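Local coordinates for glycoprotein (Chandipura virus, PDB 5MDM) that probably attaches the virus to host receptors and drives fusion of the viral and endosomal membranes when acidic pH changes its conformation, at residues A[65-76]-A[110-121]; A[1-9]-A[386-397]. All blocks are in the same frame, centred on the assembly; numbering follows the deposited sequence.

Interaction 1 of 2, residues A[65-76]-A[110-121]; sequences VTTCDFRWYGPK and PPESCGYASVTD
T67 and D121 form an antiparallel non-hydrogen-bonded pair, with CA atoms 4.1 Å apart, where strands 56-69 and 120-131 run side by side. Their side chains lie side by side and point the same way, and CB of D121 rests against OG1 of T67. The T67 methyl CG2 also meets CG2 of V119 at 3.6 Å. The backbone N of C68 donates to O of T120. On the other face C68 is joined to C114 by a disulfide, SG to SG 2.0 Å. The C68 sulfur is anti to the backbone N (chi1 179°), and in that position it meets C114, with CB of C68 close to O of S113. K76 comes up to this bridge with its CE 3.5 Å from SG of C114, and its NZ makes a long salt bridge to OE2 of E112. Both segments belong to the fusion domain of this class III viral fusion glycoprotein. Beyond the paired strands they turn at the far tip of the elongated sheet, consistent with the fusion loops of this family. At the very end the rings of F70 and Y116 meet obliquely, planes at 48°, with CD2 of F70 3.4 Å from CD1 of Y116. The Y116 hydroxyl goes on to a weak bond with the backbone O of W72, while O of R71 sits over one face of the Y116 ring, toward its rim. At the opposite end of the contact, OG1 of T66 donates to O of P110 at 2.6 Å. Strand 77-85 pairs with strand 56-69 as well, through backbone bonds such as T67 with T79.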
loop_
_atom_site.group_PDB
_atom_site.type_symbol
_atom_site.label_atom_id
_atom_site.label_comp_id
_atom_site.label_asym_id
_atom_site.label_seq_id
_atom_site.Cartn_x
_atom_site.Cartn_y
_atom_site.Cartn_z
ATOM N N VAL A 65 -31.071 39.577 19.005
ATOM C CA VAL A 65 -32.003 40.495 19.647
ATOM C C VAL A 65 -31.913 41.921 19.106
ATOM O O VAL A 65 -30.865 42.567 19.187
ATOM C CB VAL A 65 -31.782 40.527 21.172
ATOM C CG1 VAL A 65 -32.696 41.552 21.819
ATOM C CG2 VAL A 65 -32.011 39.147 21.767
ATOM N N THR A 66 -33.026 42.394 18.552
ATOM C CA THR A 66 -33.175 43.789 18.161
ATOM C C THR A 66 -33.924 44.526 19.259
ATOM O O THR A 66 -35.088 44.228 19.538
ATOM C CB THR A 66 -33.961 43.930 16.847
ATOM O OG1 THR A 66 -33.230 43.311 15.781
ATOM C CG2 THR A 66 -34.180 45.394 16.514
ATOM N N THR A 67 -33.251 45.485 19.888
ATOM C CA THR A 67 -33.824 46.204 21.019
ATOM C C THR A 67 -34.165 47.645 20.665
ATOM O O THR A 67 -33.324 48.382 20.147
ATOM C CB THR A 67 -32.874 46.194 22.235
ATOM O OG1 THR A 67 -32.500 44.845 22.548
ATOM C CG2 THR A 67 -33.550 46.823 23.444
ATOM N N CYS A 68 -35.403 48.037 20.950
ATOM C CA CYS A 68 -35.860 49.402 20.711
ATOM C C CYS A 68 -35.990 50.165 22.023
ATOM O O CYS A 68 -36.748 49.771 22.909
ATOM C CB CYS A 68 -37.204 49.394 19.976
ATOM S SG CYS A 68 -37.889 51.035 19.636
ATOM N N ASP A 69 -35.245 51.258 22.147
ATOM C CA ASP A 69 -35.313 52.087 23.343
ATOM C C ASP A 69 -36.053 53.395 23.077
ATOM O O ASP A 69 -35.580 54.251 22.328
ATOM C CB ASP A 69 -33.912 52.373 23.887
ATOM C CG ASP A 69 -33.938 53.224 25.143
ATOM O OD1 ASP A 69 -33.813 54.462 25.028
ATOM O OD2 ASP A 69 -34.090 52.656 26.245
ATOM N N PHE A 70 -37.220 53.541 23.697
ATOM C CA PHE A 70 -38.007 54.758 23.570
ATOM C C PHE A 70 -38.341 55.293 24.958
ATOM O O PHE A 70 -39.253 54.798 25.617
ATOM C CB PHE A 70 -39.293 54.485 22.787
ATOM C CG PHE A 70 -39.604 55.527 21.748
ATOM C CD1 PHE A 70 -39.663 55.190 20.405
ATOM C CD2 PHE A 70 -39.827 56.845 22.113
ATOM C CE1 PHE A 70 -39.949 56.144 19.448
ATOM C CE2 PHE A 70 -40.112 57.806 21.160
ATOM C CZ PHE A 70 -40.172 57.455 19.825
ATOM N N ARG A 71 -37.594 56.302 25.397
ATOM C CA ARG A 71 -37.775 56.865 26.732
ATOM C C ARG A 71 -38.666 58.107 26.717
ATOM O O ARG A 71 -39.711 58.120 26.063
ATOM C CB ARG A 71 -36.419 57.188 27.367
ATOM C CG ARG A 71 -35.520 55.975 27.547
ATOM C CD ARG A 71 -34.214 56.346 28.229
ATOM N NE ARG A 71 -33.349 55.183 28.409
ATOM C CZ ARG A 71 -32.152 55.224 28.985
ATOM N NH1 ARG A 71 -31.671 56.373 29.438
ATOM N NH2 ARG A 71 -31.436 54.114 29.107
ATOM N N TRP A 72 -38.249 59.140 27.445
ATOM C CA TRP A 72 -38.999 60.394 27.528
ATOM C C TRP A 72 -39.193 61.023 26.150
ATOM O O TRP A 72 -40.304 61.398 25.776
ATOM C CB TRP A 72 -38.291 61.385 28.459
ATOM C CG TRP A 72 -38.356 61.016 29.914
ATOM C CD1 TRP A 72 -39.255 61.472 30.835
ATOM C CD2 TRP A 72 -37.482 60.121 30.616
ATOM N NE1 TRP A 72 -38.997 60.914 32.065
ATOM C CE2 TRP A 72 -37.915 60.081 31.958
ATOM C CE3 TRP A 72 -36.378 59.348 30.241
ATOM C CZ2 TRP A 72 -37.282 59.300 32.924
ATOM C CZ3 TRP A 72 -35.751 58.572 31.202
ATOM C CH2 TRP A 72 -36.205 58.554 32.527
ATOM N N TYR A 73 -38.101 61.130 25.401
ATOM C CA TYR A 73 -38.135 61.682 24.054
ATOM C C TYR A 73 -36.912 61.234 23.264
ATOM O O TYR A 73 -36.441 60.106 23.414
ATOM C CB TYR A 73 -38.203 63.211 24.098
ATOM C CG TYR A 73 -37.283 63.841 25.123
ATOM C CD1 TYR A 73 -35.907 63.872 24.926
ATOM C CD2 TYR A 73 -37.790 64.412 26.283
ATOM C CE1 TYR A 73 -35.064 64.445 25.856
ATOM C CE2 TYR A 73 -36.954 64.990 27.220
ATOM C CZ TYR A 73 -35.592 65.003 27.000
ATOM O OH TYR A 73 -34.751 65.575 27.926
ATOM N N GLY A 74 -36.402 62.128 22.423
ATOM C CA GLY A 74 -35.198 61.861 21.662
ATOM C C GLY A 74 -35.429 60.903 20.511
ATOM O O GLY A 74 -36.544 60.421 20.310
ATOM N N PRO A 75 -34.367 60.621 19.745
ATOM C CA PRO A 75 -34.427 59.722 18.587
ATOM C C PRO A 75 -34.803 58.294 18.977
ATOM O O PRO A 75 -34.893 57.976 20.164
ATOM C CB PRO A 75 -32.992 59.754 18.049
ATOM C CG PRO A 75 -32.413 61.030 18.564
ATOM C CD PRO A 75 -33.030 61.218 19.911
ATOM N N LYS A 76 -35.023 57.445 17.977
ATOM C CA LYS A 76 -35.279 56.030 18.213
ATOM C C LYS A 76 -33.958 55.281 18.333
ATOM O O LYS A 76 -33.283 55.039 17.334
ATOM C CB LYS A 76 -36.108 55.435 17.073
ATOM C CG LYS A 76 -37.497 56.032 16.935
ATOM C CD LYS A 76 -38.211 55.477 15.714
ATOM C CE LYS A 76 -38.247 53.960 15.740
ATOM N NZ LYS A 76 -38.928 53.399 14.542
ATOM N N PRO A 110 -34.006 40.559 13.888
ATOM C CA PRO A 110 -35.452 40.800 13.834
ATOM C C PRO A 110 -35.781 42.260 13.527
ATOM O O PRO A 110 -34.999 43.150 13.870
ATOM C CB PRO A 110 -35.917 40.462 15.256
ATOM C CG PRO A 110 -34.835 39.623 15.832
ATOM C CD PRO A 110 -33.574 40.143 15.231
ATOM N N PRO A 111 -36.935 42.505 12.889
ATOM C CA PRO A 111 -37.375 43.874 12.613
ATOM C C PRO A 111 -37.610 44.632 13.912
ATOM O O PRO A 111 -37.945 44.018 14.928
ATOM C CB PRO A 111 -38.696 43.671 11.864
ATOM C CG PRO A 111 -39.158 42.310 12.260
ATOM C CD PRO A 111 -37.909 41.506 12.420
ATOM N N GLU A 112 -37.427 45.948 13.875
ATOM C CA GLU A 112 -37.571 46.780 15.064
ATOM C C GLU A 112 -38.990 46.728 15.616
ATOM O O GLU A 112 -39.961 46.911 14.883
ATOM C CB GLU A 112 -37.186 48.227 14.751
ATOM C CG GLU A 112 -35.796 48.384 14.162
ATOM C CD GLU A 112 -35.506 49.806 13.735
ATOM O OE1 GLU A 112 -34.447 50.037 13.113
ATOM O OE2 GLU A 112 -36.337 50.695 14.021
ATOM N N SER A 113 -39.100 46.468 16.915
ATOM C CA SER A 113 -40.389 46.470 17.591
ATOM C C SER A 113 -40.410 47.578 18.639
ATOM O O SER A 113 -40.002 47.371 19.784
ATOM C CB SER A 113 -40.653 45.111 18.239
ATOM O OG SER A 113 -41.955 45.055 18.792
ATOM N N CYS A 114 -40.884 48.754 18.242
ATOM C CA CYS A 114 -40.806 49.938 19.093
ATOM C C CYS A 114 -42.104 50.272 19.820
ATOM O O CYS A 114 -43.199 49.988 19.334
ATOM C CB CYS A 114 -40.341 51.149 18.281
ATOM S SG CYS A 114 -38.622 51.062 17.742
ATOM N N GLY A 115 -41.959 50.879 20.991
ATOM C CA GLY A 115 -43.085 51.368 21.761
ATOM C C GLY A 115 -42.790 52.769 22.260
ATOM O O GLY A 115 -42.170 53.568 21.558
ATOM N N TYR A 116 -43.230 53.069 23.477
ATOM C CA TYR A 116 -42.963 54.366 24.088
ATOM C C TYR A 116 -42.902 54.229 25.605
ATOM O O TYR A 116 -43.674 53.472 26.195
ATOM C CB TYR A 116 -44.031 55.388 23.685
ATOM C CG TYR A 116 -43.711 56.808 24.096
ATOM C CD1 TYR A 116 -42.899 57.613 23.307
ATOM C CD2 TYR A 116 -44.221 57.346 25.272
ATOM C CE1 TYR A 116 -42.601 58.910 23.677
ATOM C CE2 TYR A 116 -43.928 58.642 25.650
ATOM C CZ TYR A 116 -43.119 59.420 24.849
ATOM O OH TYR A 116 -42.827 60.710 25.221
ATOM N N ALA A 117 -41.972 54.956 26.222
ATOM C CA ALA A 117 -41.754 54.906 27.668
ATOM C C ALA A 117 -41.468 53.490 28.165
ATOM O O ALA A 117 -41.702 53.169 29.331
ATOM C CB ALA A 117 -42.937 55.519 28.419
ATOM N N SER A 118 -40.955 52.648 27.272
ATOM C CA SER A 118 -40.647 51.263 27.601
ATOM C C SER A 118 -39.670 50.687 26.589
ATOM O O SER A 118 -39.913 50.731 25.382
ATOM C CB SER A 118 -41.920 50.418 27.618
ATOM O OG SER A 118 -42.445 50.264 26.311
ATOM N N VAL A 119 -38.563 50.146 27.086
ATOM C CA VAL A 119 -37.566 49.527 26.221
ATOM C C VAL A 119 -37.832 48.025 26.056
ATOM O O VAL A 119 -37.458 47.206 26.899
ATOM C CB VAL A 119 -36.120 49.812 26.714
ATOM C CG1 VAL A 119 -35.989 49.555 28.217
ATOM C CG2 VAL A 119 -35.100 49.014 25.911
ATOM N N THR A 120 -38.510 47.676 24.966
ATOM C CA THR A 120 -38.840 46.285 24.677
ATOM C C THR A 120 -38.066 45.807 23.460
ATOM O O THR A 120 -37.745 46.591 22.568
ATOM C CB THR A 120 -40.348 46.100 24.415
ATOM O OG1 THR A 120 -40.740 46.887 23.285
ATOM C CG2 THR A 120 -41.160 46.524 25.633
ATOM N N ASP A 121 -37.765 44.515 23.423
ATOM C CA ASP A 121 -36.985 43.954 22.325
ATOM C C ASP A 121 -37.645 42.740 21.671
ATOM O O ASP A 121 -38.451 42.042 22.288
ATOM C CB ASP A 121 -35.567 43.602 22.793
ATOM C CG ASP A 121 -35.559 42.746 24.043
ATOM O OD1 ASP A 121 -34.556 42.795 24.789
ATOM O OD2 ASP A 121 -36.553 42.029 24.282
#

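Interaction 2 of 2, residues A[1-9]-A[386-397]; sequences YLSIAFPEN and FPWHLIGMGIVD
S3 and G392 form an antiparallel hydrogen-bonded pair. N of S3 donates to O of G392 at 2.9 Å, nearly straight at 174°, and N of G392 returns a bond to O of S3. The side chain of S3 adds a third bond, OG to O of G392 at 3.2 Å. This donor comes from above the carbonyl plane, whereas N of S3 lies in it. The G392 oxygen is thus gripped by both the backbone and the side chain of one serine. Two CA-H...O contacts flank the pair, from CA of L2 to O of G392 and from CA of I391 to O of S3. These bonds place the short, weakly bonded strand at about 392-393 beside the N-terminal strand 2-7. Strand 2-7 also pairs with strand 325-338, through backbone bonds such as I4 with M336, so it is shared between two neighbours in a branched or curled antiparallel sheet. Residues 386-393 probably belong to a region that takes part in trimerization. Apolar contacts come from L2 and I4. L2 packs its CB on CG2 of I391 at 3.7 Å, and its CD2 reaches both CH2 of W388 and SD of M393. A second subunit joins here, with its P341 packing on L2 and W388. I4 sends its two branches to different partners. With CG1 between the backbone N and the carbonyl carbon (chi1 56°), CD1 is carried to CZ of F386 at 3.6 Å, while CG2 meets CG1 of I391. The aromatic contact is F6 with F386. CE2 of F6 comes to the edge of the F386 ring, 3.6 Å from CE1, with the planes at 82°. Among the polar side chains, D397 approaches S3 but bonds through OD2 to W337.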
loop_
_atom_site.group_PDB
_atom_site.type_symbol
_atom_site.label_atom_id
_atom_site.label_comp_id
_atom_site.label_asym_id
_atom_site.label_seq_id
_atom_site.Cartn_x
_atom_site.Cartn_y
_atom_site.Cartn_z
ATOM N N TYR A 1 8.623 -12.970 13.914
ATOM C CA TYR A 1 7.635 -12.385 13.017
ATOM C C TYR A 1 7.450 -13.260 11.779
ATOM O O TYR A 1 6.429 -13.181 11.084
ATOM C CB TYR A 1 8.030 -10.956 12.630
ATOM C CG TYR A 1 9.379 -10.832 11.955
ATOM C CD1 TYR A 1 9.477 -10.752 10.573
ATOM C CD2 TYR A 1 10.551 -10.782 12.700
ATOM C CE1 TYR A 1 10.708 -10.632 9.949
ATOM C CE2 TYR A 1 11.786 -10.666 12.086
ATOM C CZ TYR A 1 11.858 -10.592 10.709
ATOM O OH TYR A 1 13.083 -10.474 10.084
ATOM N N LEU A 2 8.447 -14.098 11.518
ATOM C CA LEU A 2 8.377 -15.068 10.438
ATOM C C LEU A 2 7.897 -16.411 10.967
ATOM O O LEU A 2 8.489 -16.977 11.888
ATOM C CB LEU A 2 9.750 -15.246 9.803
ATOM C CG LEU A 2 10.369 -13.993 9.202
ATOM C CD1 LEU A 2 11.689 -14.339 8.557
ATOM C CD2 LEU A 2 9.428 -13.373 8.195
ATOM N N SER A 3 6.824 -16.925 10.378
ATOM C CA SER A 3 6.295 -18.212 10.796
ATOM C C SER A 3 6.332 -19.216 9.658
ATOM O O SER A 3 6.375 -18.847 8.490
ATOM C CB SER A 3 4.874 -18.059 11.323
ATOM O OG SER A 3 4.257 -16.931 10.732
ATOM N N ILE A 4 6.346 -20.493 10.013
ATOM C CA ILE A 4 6.268 -21.564 9.039
ATOM C C ILE A 4 5.412 -22.654 9.637
ATOM O O ILE A 4 5.200 -22.692 10.852
ATOM C CB ILE A 4 7.650 -22.173 8.739
ATOM C CG1 ILE A 4 8.308 -22.656 10.033
ATOM C CG2 ILE A 4 8.543 -21.178 8.011
ATOM C CD1 ILE A 4 9.574 -23.437 9.807
ATOM N N ALA A 5 4.907 -23.532 8.781
ATOM C CA ALA A 5 4.275 -24.754 9.248
ATOM C C ALA A 5 5.303 -25.847 9.035
ATOM O O ALA A 5 5.822 -26.010 7.931
ATOM C CB ALA A 5 3.004 -25.041 8.478
ATOM N N PHE A 6 5.608 -26.580 10.097
ATOM C CA PHE A 6 6.727 -27.506 10.078
ATOM C C PHE A 6 6.380 -28.759 10.875
ATOM O O PHE A 6 5.626 -28.680 11.840
ATOM C CB PHE A 6 7.947 -26.810 10.680
ATOM C CG PHE A 6 9.246 -27.476 10.364
ATOM C CD1 PHE A 6 9.870 -28.288 11.294
ATOM C CD2 PHE A 6 9.846 -27.291 9.130
ATOM C CE1 PHE A 6 11.068 -28.903 10.998
ATOM C CE2 PHE A 6 11.039 -27.901 8.828
ATOM C CZ PHE A 6 11.654 -28.711 9.762
ATOM N N PRO A 7 6.913 -29.922 10.472
ATOM C CA PRO A 7 6.669 -31.131 11.269
ATOM C C PRO A 7 7.116 -30.944 12.721
ATOM O O PRO A 7 8.195 -30.404 12.969
ATOM C CB PRO A 7 7.516 -32.202 10.564
ATOM C CG PRO A 7 8.469 -31.444 9.692
ATOM C CD PRO A 7 7.728 -30.209 9.283
ATOM N N GLU A 8 6.279 -31.367 13.664
ATOM C CA GLU A 8 6.538 -31.126 15.081
ATOM C C GLU A 8 7.788 -31.840 15.593
ATOM O O GLU A 8 8.633 -31.229 16.245
ATOM C CB GLU A 8 5.316 -31.496 15.927
ATOM C CG GLU A 8 4.740 -32.866 15.639
ATOM C CD GLU A 8 3.460 -33.130 16.403
ATOM O OE1 GLU A 8 2.973 -32.213 17.103
ATOM O OE2 GLU A 8 2.941 -34.262 16.303
ATOM N N ASN A 9 7.911 -33.127 15.284
ATOM C CA ASN A 9 9.060 -33.907 15.728
ATOM C C ASN A 9 10.319 -33.584 14.928
ATOM O O ASN A 9 10.247 -33.220 13.755
ATOM C CB ASN A 9 8.757 -35.408 15.666
ATOM C CG ASN A 9 7.394 -35.750 16.241
ATOM O OD1 ASN A 9 6.419 -35.902 15.502
ATOM N ND2 ASN A 9 7.316 -35.861 17.563
ATOM N N PHE A 386 15.418 -22.108 4.468
ATOM C CA PHE A 386 14.042 -22.374 4.072
ATOM C C PHE A 386 13.779 -21.596 2.795
ATOM O O PHE A 386 14.292 -20.488 2.624
ATOM C CB PHE A 386 13.056 -21.886 5.140
ATOM C CG PHE A 386 12.985 -22.759 6.363
ATOM C CD1 PHE A 386 12.217 -23.912 6.365
ATOM C CD2 PHE A 386 13.666 -22.411 7.522
ATOM C CE1 PHE A 386 12.142 -24.714 7.494
ATOM C CE2 PHE A 386 13.595 -23.207 8.652
ATOM C CZ PHE A 386 12.833 -24.361 8.637
ATOM N N PRO A 387 12.976 -22.167 1.889
ATOM C CA PRO A 387 12.498 -21.423 0.722
ATOM C C PRO A 387 11.519 -20.349 1.181
ATOM O O PRO A 387 10.663 -20.624 2.022
ATOM C CB PRO A 387 11.769 -22.488 -0.086
ATOM C CG PRO A 387 11.343 -23.480 0.927
ATOM C CD PRO A 387 12.446 -23.538 1.923
ATOM N N TRP A 388 11.639 -19.146 0.636
ATOM C CA TRP A 388 10.896 -18.001 1.145
ATOM C C TRP A 388 9.381 -18.176 1.146
ATOM O O TRP A 388 8.675 -17.534 1.925
ATOM C CB TRP A 388 11.267 -16.738 0.368
ATOM C CG TRP A 388 10.611 -15.513 0.912
ATOM C CD1 TRP A 388 9.707 -14.713 0.279
ATOM C CD2 TRP A 388 10.790 -14.961 2.219
ATOM N NE1 TRP A 388 9.321 -13.688 1.106
ATOM C CE2 TRP A 388 9.971 -13.817 2.305
ATOM C CE3 TRP A 388 11.573 -15.317 3.324
ATOM C CZ2 TRP A 388 9.908 -13.031 3.452
ATOM C CZ3 TRP A 388 11.511 -14.536 4.460
ATOM C CH2 TRP A 388 10.683 -13.410 4.517
ATOM N N HIS A 389 8.877 -19.046 0.281
ATOM C CA HIS A 389 7.434 -19.175 0.114
ATOM C C HIS A 389 6.781 -19.956 1.243
ATOM O O HIS A 389 5.574 -19.852 1.445
ATOM C CB HIS A 389 7.096 -19.805 -1.232
ATOM C CG HIS A 389 7.373 -21.273 -1.305
ATOM N ND1 HIS A 389 6.398 -22.225 -1.100
ATOM C CD2 HIS A 389 8.512 -21.954 -1.574
ATOM C CE1 HIS A 389 6.924 -23.428 -1.235
ATOM N NE2 HIS A 389 8.206 -23.292 -1.521
ATOM N N LEU A 390 7.578 -20.730 1.974
ATOM C CA LEU A 390 7.073 -21.496 3.105
ATOM C C LEU A 390 6.905 -20.607 4.324
ATOM O O LEU A 390 6.288 -20.997 5.317
ATOM C CB LEU A 390 8.015 -22.649 3.438
ATOM C CG LEU A 390 8.004 -23.814 2.456
ATOM C CD1 LEU A 390 8.779 -24.977 3.031
ATOM C CD2 LEU A 390 6.578 -24.224 2.118
ATOM N N ILE A 391 7.458 -19.406 4.231
ATOM C CA ILE A 391 7.444 -18.458 5.333
ATOM C C ILE A 391 6.319 -17.446 5.175
ATOM O O ILE A 391 6.074 -16.937 4.081
ATOM C CB ILE A 391 8.776 -17.707 5.406
ATOM C CG1 ILE A 391 9.925 -18.708 5.454
ATOM C CG2 ILE A 391 8.799 -16.761 6.593
ATOM C CD1 ILE A 391 11.272 -18.071 5.570
ATOM N N GLY A 392 5.637 -17.161 6.276
ATOM C CA GLY A 392 4.600 -16.153 6.291
ATOM C C GLY A 392 4.881 -15.081 7.324
ATOM O O GLY A 392 5.630 -15.297 8.283
ATOM N N MET A 393 4.265 -13.920 7.129
ATOM C CA MET A 393 4.458 -12.784 8.018
ATOM C C MET A 393 3.235 -11.866 8.016
ATOM O O MET A 393 2.574 -11.697 6.992
ATOM C CB MET A 393 5.696 -12.008 7.578
ATOM C CG MET A 393 5.869 -12.011 6.067
ATOM S SD MET A 393 7.426 -11.297 5.538
ATOM C CE MET A 393 7.258 -9.668 6.249
ATOM N N GLY A 394 2.936 -11.282 9.169
ATOM C CA GLY A 394 1.898 -10.272 9.261
ATOM C C GLY A 394 0.477 -10.781 9.128
ATOM O O GLY A 394 -0.457 -9.986 9.028
ATOM N N ILE A 395 0.303 -12.098 9.132
ATOM C CA ILE A 395 -1.039 -12.676 9.066
ATOM C C ILE A 395 -1.445 -13.380 10.367
ATOM O O ILE A 395 -2.412 -12.978 11.019
ATOM C CB ILE A 395 -1.202 -13.652 7.875
ATOM C CG1 ILE A 395 -0.685 -13.021 6.582
ATOM C CG2 ILE A 395 -2.653 -14.053 7.711
ATOM C CD1 ILE A 395 -1.338 -11.709 6.232
ATOM N N VAL A 396 -0.705 -14.417 10.748
ATOM C CA VAL A 396 -1.093 -15.241 11.890
ATOM C C VAL A 396 -0.586 -14.724 13.235
ATOM O O VAL A 396 -0.835 -15.337 14.274
ATOM C CB VAL A 396 -0.625 -16.690 11.717
ATOM C CG1 VAL A 396 -1.078 -17.223 10.377
ATOM C CG2 VAL A 396 0.885 -16.774 11.849
ATOM N N ASP A 397 0.131 -13.605 13.212
ATOM C CA ASP A 397 0.569 -12.944 14.442
ATOM C C ASP A 397 0.497 -11.427 14.290
ATOM O O ASP A 397 0.332 -10.911 13.184
ATOM C CB ASP A 397 1.982 -13.384 14.843
ATOM C CG ASP A 397 2.995 -13.210 13.725
ATOM O OD1 ASP A 397 3.285 -12.055 13.353
ATOM O OD2 ASP A 397 3.514 -14.231 13.224
#

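Overall arrangement
The two contacts lie on opposite sides of the chain's centre, with nearest atoms about 59 Å apart. Interaction 1 is a surface contact at the far end of the fusion domain, and no other chain of the assembly touches it. Interaction 2 is partly buried, sits much nearer the centre of the chain, and meets the second subunit. They hold different sheets: strands 56-69 and 120-131 in one, the N-terminal strand and strand 392-393 in the other. Interaction 1 links neighbouring parts of one domain and includes a disulfide beside its hydrogen bonds and ring packing. Interaction 2 joins residues near both chain ends by backbone bonds and aliphatic and aromatic packing.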